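Local atomic coordinates of protelomerase (Agrobacterium tumefaciens, PDB entry 4F43), a protein that generates and protects the hairpin ends of the linear chromosome of its bacterium, acting as a telomere resolvase on DNA. Residues A[12-15]-A[16-19]; A[231-234]-A[235-239]. The protein carries 1 engineered substitution. One frame throughout, in Å; residues are numbered along the deposited sequence.

Both contacts are local, each formed by residues three to five apart along a helix. They come in series along the chain: residues 12-19 on the short helix 9-18 near the N-terminus, then residues 231-239 on the long helix 230-248, within the telomere resolvase catalytic domain. Their centres lie about 17 Å apart, on the same side of the chain's centre. They meet where Lys14 NZ packs 3.5 Å from Asp231 CG and forms a long, weak ion pair with Asp231 OD2, more than 200 residues away in sequence. Each reaches the bound hairpin DNA: contact 1 through Ala18, which packs on a phosphate, contact 2 through Arg238, which binds one. Sequence-distant helices thus approach the same nucleic acid.

Contact 1: residues A[12-15]-A[16-19]; sequences VEKI and ERAE
Glu16 N donates to Val12 O at 2.9 Å, and Arg17 N to Glu13 O, the i to i+4 pattern of an alpha-helix, here the later part of helix 9-18. Both bonds are fairly straight, with an N-H...O angle of 163° in the first. One residue on, the pattern slackens: Ala18 N is shared between Lys14 O at 3.5 Å and Ile15 O at 3.0 Å, both weak bonds.

Outside the backbone, the side chains meet by laying a polar end on a neighbour's carbon. Glu16 runs beside Val12 in the same direction. Its CG lies beside its own backbone N (chi1 -67°), which brings that methylene to 3.3 Å from Val12 O, and the extended chain then sets OE2 3.6 Å from Val12 CG1. A long acidic chain suits this exposed place because its methylenes can lie along the helix while the carboxylate stays at the surface.

Arg17 and Lys14 are likewise side by side. A bend at chi3 (-66°) turns the guanidinium back along the helix, so that NH2 approaches Lys14 CG obliquely at 3.4 Å, while Lys14 NZ, at the end of a fully extended chain, stays clear of it and forms a long, weak ion pair with Asp231.

Ile15 serves a different face: its branched side chain packs on Leu31 and Ala34 of helix 28-40, a fitting place for an aliphatic residue. Near the DNA stands the small Ala18, packed on a phosphate of the bound hairpin; its CB lies 3.4 Å from Lys14 O.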
loop_
_atom_site.group_PDB
_atom_site.type_symbol
_atom_site.label_atom_id
_atom_site.label_comp_id
_atom_site.label_asym_id
_atom_site.label_seq_id
_atom_site.Cartn_x
_atom_site.Cartn_y
_atom_site.Cartn_z
ATOM N N VAL A 12 -7.524 -23.106 -1.066
ATOM C CA VAL A 12 -8.468 -24.093 -1.580
ATOM C C VAL A 12 -9.645 -23.439 -2.297
ATOM O O VAL A 12 -9.995 -23.834 -3.408
ATOM C CB VAL A 12 -8.994 -25.006 -0.453
ATOM C CG1 VAL A 12 -10.080 -25.934 -0.977
ATOM C CG2 VAL A 12 -7.853 -25.804 0.158
ATOM N N GLU A 13 -10.248 -22.439 -1.664
ATOM C CA GLU A 13 -11.356 -21.711 -2.273
ATOM C C GLU A 13 -10.900 -20.967 -3.523
ATOM O O GLU A 13 -11.624 -20.906 -4.521
ATOM C CB GLU A 13 -11.985 -20.743 -1.268
ATOM C CG GLU A 13 -12.759 -21.429 -0.154
ATOM C CD GLU A 13 -13.275 -20.455 0.886
ATOM O OE1 GLU A 13 -12.965 -19.250 0.782
ATOM O OE2 GLU A 13 -13.992 -20.895 1.810
ATOM N N LYS A 14 -9.691 -20.415 -3.471
ATOM C CA LYS A 14 -9.124 -19.721 -4.625
ATOM C C LYS A 14 -8.873 -20.667 -5.797
ATOM O O LYS A 14 -8.827 -20.240 -6.951
ATOM C CB LYS A 14 -7.829 -18.998 -4.245
ATOM C CG LYS A 14 -8.047 -17.718 -3.460
ATOM C CD LYS A 14 -6.740 -16.980 -3.239
ATOM C CE LYS A 14 -6.969 -15.654 -2.535
ATOM N NZ LYS A 14 -5.699 -14.907 -2.336
ATOM N N ILE A 15 -8.709 -21.951 -5.496
ATOM C CA ILE A 15 -8.532 -22.962 -6.532
ATOM C C ILE A 15 -9.880 -23.428 -7.079
ATOM O O ILE A 15 -10.056 -23.572 -8.292
ATOM C CB ILE A 15 -7.738 -24.174 -6.006
ATOM C CG1 ILE A 15 -6.313 -23.754 -5.641
ATOM C CG2 ILE A 15 -7.706 -25.287 -7.043
ATOM C CD1 ILE A 15 -5.494 -24.859 -5.014
ATOM N N GLU A 16 -10.827 -23.658 -6.174
ATOM C CA GLU A 16 -12.174 -24.074 -6.548
ATOM C C GLU A 16 -12.839 -23.025 -7.431
ATOM O O GLU A 16 -13.585 -23.358 -8.352
ATOM C CB GLU A 16 -13.025 -24.326 -5.303
ATOM C CG GLU A 16 -12.573 -25.515 -4.474
ATOM C CD GLU A 16 -13.384 -25.681 -3.203
ATOM O OE1 GLU A 16 -14.172 -24.769 -2.876
ATOM O OE2 GLU A 16 -13.233 -26.723 -2.532
ATOM N N ARG A 17 -12.562 -21.756 -7.144
ATOM C CA ARG A 17 -13.063 -20.670 -7.977
ATOM C C ARG A 17 -12.418 -20.700 -9.358
ATOM O O ARG A 17 -13.066 -20.414 -10.365
ATOM C CB ARG A 17 -12.800 -19.313 -7.321
ATOM C CG ARG A 17 -13.708 -18.992 -6.148
ATOM C CD ARG A 17 -13.651 -17.512 -5.794
ATOM N NE ARG A 17 -12.345 -17.100 -5.283
ATOM C CZ ARG A 17 -11.413 -16.487 -6.007
ATOM N NH1 ARG A 17 -11.635 -16.210 -7.285
ATOM N NH2 ARG A 17 -10.257 -16.151 -5.451
ATOM N N ALA A 18 -11.136 -21.053 -9.396
ATOM C CA ALA A 18 -10.364 -21.011 -10.633
ATOM C C ALA A 18 -10.456 -22.304 -11.439
ATOM O O ALA A 18 -9.839 -22.421 -12.499
ATOM C CB ALA A 18 -8.910 -20.671 -10.337
ATOM N N GLU A 19 -11.221 -23.267 -10.937
ATOM C CA GLU A 19 -11.402 -24.534 -11.640
ATOM C C GLU A 19 -12.101 -24.315 -12.979
ATOM O O GLU A 19 -11.803 -24.988 -13.965
ATOM C CB GLU A 19 -12.203 -25.517 -10.784
ATOM C CG GLU A 19 -12.237 -26.934 -11.339
ATOM C CD GLU A 19 -10.893 -27.630 -11.239
ATOM O OE1 GLU A 19 -10.216 -27.470 -10.200
ATOM O OE2 GLU A 19 -10.510 -28.334 -12.197
#

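Contact 2: residues A[231-234]-A[235-239]. With nucleotides of chain B.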
loop_
_atom_site.group_PDB
_atom_site.type_symbol
_atom_site.label_atom_id
_atom_site.label_comp_id
_atom_site.label_asym_id
_atom_site.label_seq_id
_atom_site.Cartn_x
_atom_site.Cartn_y
_atom_site.Cartn_z
ATOM N N ASP A 231 -6.555 -8.849 -2.088
ATOM C CA ASP A 231 -6.481 -9.647 -3.307
ATOM C C ASP A 231 -7.695 -9.384 -4.193
ATOM O O ASP A 231 -7.568 -9.231 -5.412
ATOM C CB ASP A 231 -6.375 -11.135 -2.971
ATOM C CG ASP A 231 -5.181 -11.447 -2.088
ATOM O OD1 ASP A 231 -4.054 -11.537 -2.620
ATOM O OD2 ASP A 231 -5.369 -11.602 -0.863
ATOM N N ASP A 232 -8.868 -9.332 -3.566
ATOM C CA ASP A 232 -10.104 -9.013 -4.269
ATOM C C ASP A 232 -10.002 -7.649 -4.934
ATOM O O ASP A 232 -10.308 -7.504 -6.116
ATOM C CB ASP A 232 -11.293 -9.034 -3.309
ATOM C CG ASP A 232 -11.678 -10.437 -2.886
ATOM O OD1 ASP A 232 -11.540 -11.365 -3.709
ATOM O OD2 ASP A 232 -12.117 -10.610 -1.730
ATOM N N PHE A 233 -9.563 -6.656 -4.166
ATOM C CA PHE A 233 -9.377 -5.303 -4.677
ATOM C C PHE A 233 -8.386 -5.276 -5.837
ATOM O O PHE A 233 -8.590 -4.567 -6.825
ATOM C CB PHE A 233 -8.900 -4.375 -3.558
ATOM C CG PHE A 233 -8.462 -3.023 -4.041
ATOM C CD1 PHE A 233 -9.395 -2.054 -4.369
ATOM C CD2 PHE A 233 -7.116 -2.718 -4.163
ATOM C CE1 PHE A 233 -8.993 -0.811 -4.815
ATOM C CE2 PHE A 233 -6.710 -1.474 -4.607
ATOM C CZ PHE A 233 -7.649 -0.519 -4.931
ATOM N N SER A 234 -7.314 -6.052 -5.705
ATOM C CA SER A 234 -6.306 -6.148 -6.752
ATOM C C SER A 234 -6.915 -6.672 -8.048
ATOM O O SER A 234 -6.916 -5.977 -9.066
ATOM C CB SER A 234 -5.151 -7.050 -6.312
ATOM O OG SER A 234 -4.441 -6.478 -5.224
ATOM N N SER A 235 -7.450 -7.889 -7.998
ATOM C CA SER A 235 -8.025 -8.523 -9.183
ATOM C C SER A 235 -9.182 -7.721 -9.779
ATOM O O SER A 235 -9.436 -7.785 -10.982
ATOM C CB SER A 235 -8.486 -9.946 -8.856
ATOM O OG SER A 235 -7.399 -10.750 -8.426
ATOM N N GLU A 236 -9.873 -6.962 -8.934
ATOM C CA GLU A 236 -11.028 -6.180 -9.365
ATOM C C GLU A 236 -10.644 -4.873 -10.055
ATOM O O GLU A 236 -11.219 -4.518 -11.085
ATOM C CB GLU A 236 -11.935 -5.872 -8.170
ATOM C CG GLU A 236 -13.118 -4.971 -8.485
ATOM C CD GLU A 236 -14.346 -5.745 -8.920
ATOM O OE1 GLU A 236 -15.249 -5.941 -8.079
ATOM O OE2 GLU A 236 -14.410 -6.154 -10.098
ATOM N N THR A 237 -9.668 -4.164 -9.495
ATOM C CA THR A 237 -9.439 -2.775 -9.887
ATOM C C THR A 237 -8.024 -2.445 -10.385
ATOM O O THR A 237 -7.857 -1.530 -11.190
ATOM C CB THR A 237 -9.816 -1.820 -8.726
ATOM O OG1 THR A 237 -11.097 -2.190 -8.202
ATOM C CG2 THR A 237 -9.869 -0.372 -9.194
ATOM N N ARG A 238 -7.023 -3.197 -9.925
ATOM C CA ARG A 238 -5.610 -2.837 -10.133
ATOM C C ARG A 238 -5.234 -2.360 -11.540
ATOM O O ARG A 238 -4.718 -1.254 -11.706
ATOM C CB ARG A 238 -4.683 -3.985 -9.724
ATOM C CG ARG A 238 -3.212 -3.603 -9.702
ATOM C CD ARG A 238 -2.932 -2.605 -8.592
ATOM N NE ARG A 238 -3.082 -3.210 -7.271
ATOM C CZ ARG A 238 -3.156 -2.523 -6.136
ATOM N NH1 ARG A 238 -3.102 -1.198 -6.153
ATOM N NH2 ARG A 238 -3.290 -3.162 -4.982
ATOM N N LEU A 239 -5.492 -3.192 -12.544
ATOM C CA LEU A 239 -5.103 -2.875 -13.918
ATOM C C LEU A 239 -5.878 -1.690 -14.494
ATOM O O LEU A 239 -5.317 -0.868 -15.221
ATOM C CB LEU A 239 -5.252 -4.100 -14.827
ATOM C CG LEU A 239 -4.191 -5.201 -14.720
ATOM C CD1 LEU A 239 -2.790 -4.604 -14.713
ATOM C CD2 LEU A 239 -4.412 -6.088 -13.502
ATOM P P DT B 23 -2.756 -0.570 -1.915
ATOM O OP1 DT B 23 -3.330 0.782 -1.732
ATOM O OP2 DT B 23 -3.614 -1.679 -2.382
ATOM O "O5'" DT B 23 -1.509 -0.461 -2.909
ATOM C "C5'" DT B 23 -0.540 0.565 -2.727
ATOM C "C4'" DT B 23 0.599 0.414 -3.720
ATOM O "O4'" DT B 23 1.177 -0.911 -3.589
ATOM C "C3'" DT B 23 0.208 0.551 -5.191
ATOM O "O3'" DT B 23 1.196 1.311 -5.881
ATOM C "C2'" DT B 23 0.177 -0.889 -5.683
ATOM C "C1'" DT B 23 1.336 -1.459 -4.880
ATOM N N1 DT B 23 1.360 -2.947 -4.795
ATOM C C2 DT B 23 2.411 -3.617 -5.375
ATOM O O2 DT B 23 3.321 -3.053 -5.954
ATOM N N3 DT B 23 2.360 -4.978 -5.251
ATOM C C4 DT B 23 1.389 -5.729 -4.622
ATOM O O4 DT B 23 1.449 -6.957 -4.573
ATOM C C5 DT B 23 0.314 -4.968 -4.034
ATOM C C7 DT B 23 -0.807 -5.664 -3.321
ATOM C C6 DT B 23 0.351 -3.633 -4.149
HETATM O O HOH W 1 -7.302 -5.680 -11.588
#
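Arg238 and Phe233 meet on one turn of an alpha-helix, helix 230-248 of the telomere resolvase catalytic domain, beside the phosphate of DT23 of chain B. Arg238 NH2 donates to DT23 OP2 at 3.0 Å in an almost straight bond (175°), with the oxygen at the edge of the guanidinium and in its plane. C2' of the same nucleotide's sugar lies over one guanidinium face, toward its rim, 3.3 Å from NH1. Over the opposite face comes Phe233 CE2, 3.8 Å from NH2. Ring and guanidinium stand 85° apart, and NH2 lies at the ring edge near its plane, so this is not a cation-pi stack. Lying between sugar and ring probably limits the rotation of the cation; a flat, charged arginine suits a place where it can both bind a phosphate and pack on both faces. Its NH1 is buried without a polar partner in the model.

Two bends in the arginine chain (chi2 and chi3 both 68°) fold it back toward the preceding turn, where Ser234 OG sits at the guanidinium edge, 3.5 Å from NH2; that hydroxyl is hydrogen-bonded to Ile230 O. Phe233 is positioned in turn by Pro155 and Thr160 of helix 155-161 and by Thr237, whose CB lies obliquely against CE1. Thr237 OG1 is engaged by Trp225 NE1.

Behind these side chains, the i to i+4 backbone bonds continue from Ser235 N to Arg238 N, straight at first and more bent after it. Ser235 OG adds a weak bond to Asp231 O, which already accepts from Ser235 N. A water donates to Ser234 O at 2.6 Å and accepts from Leu239 N.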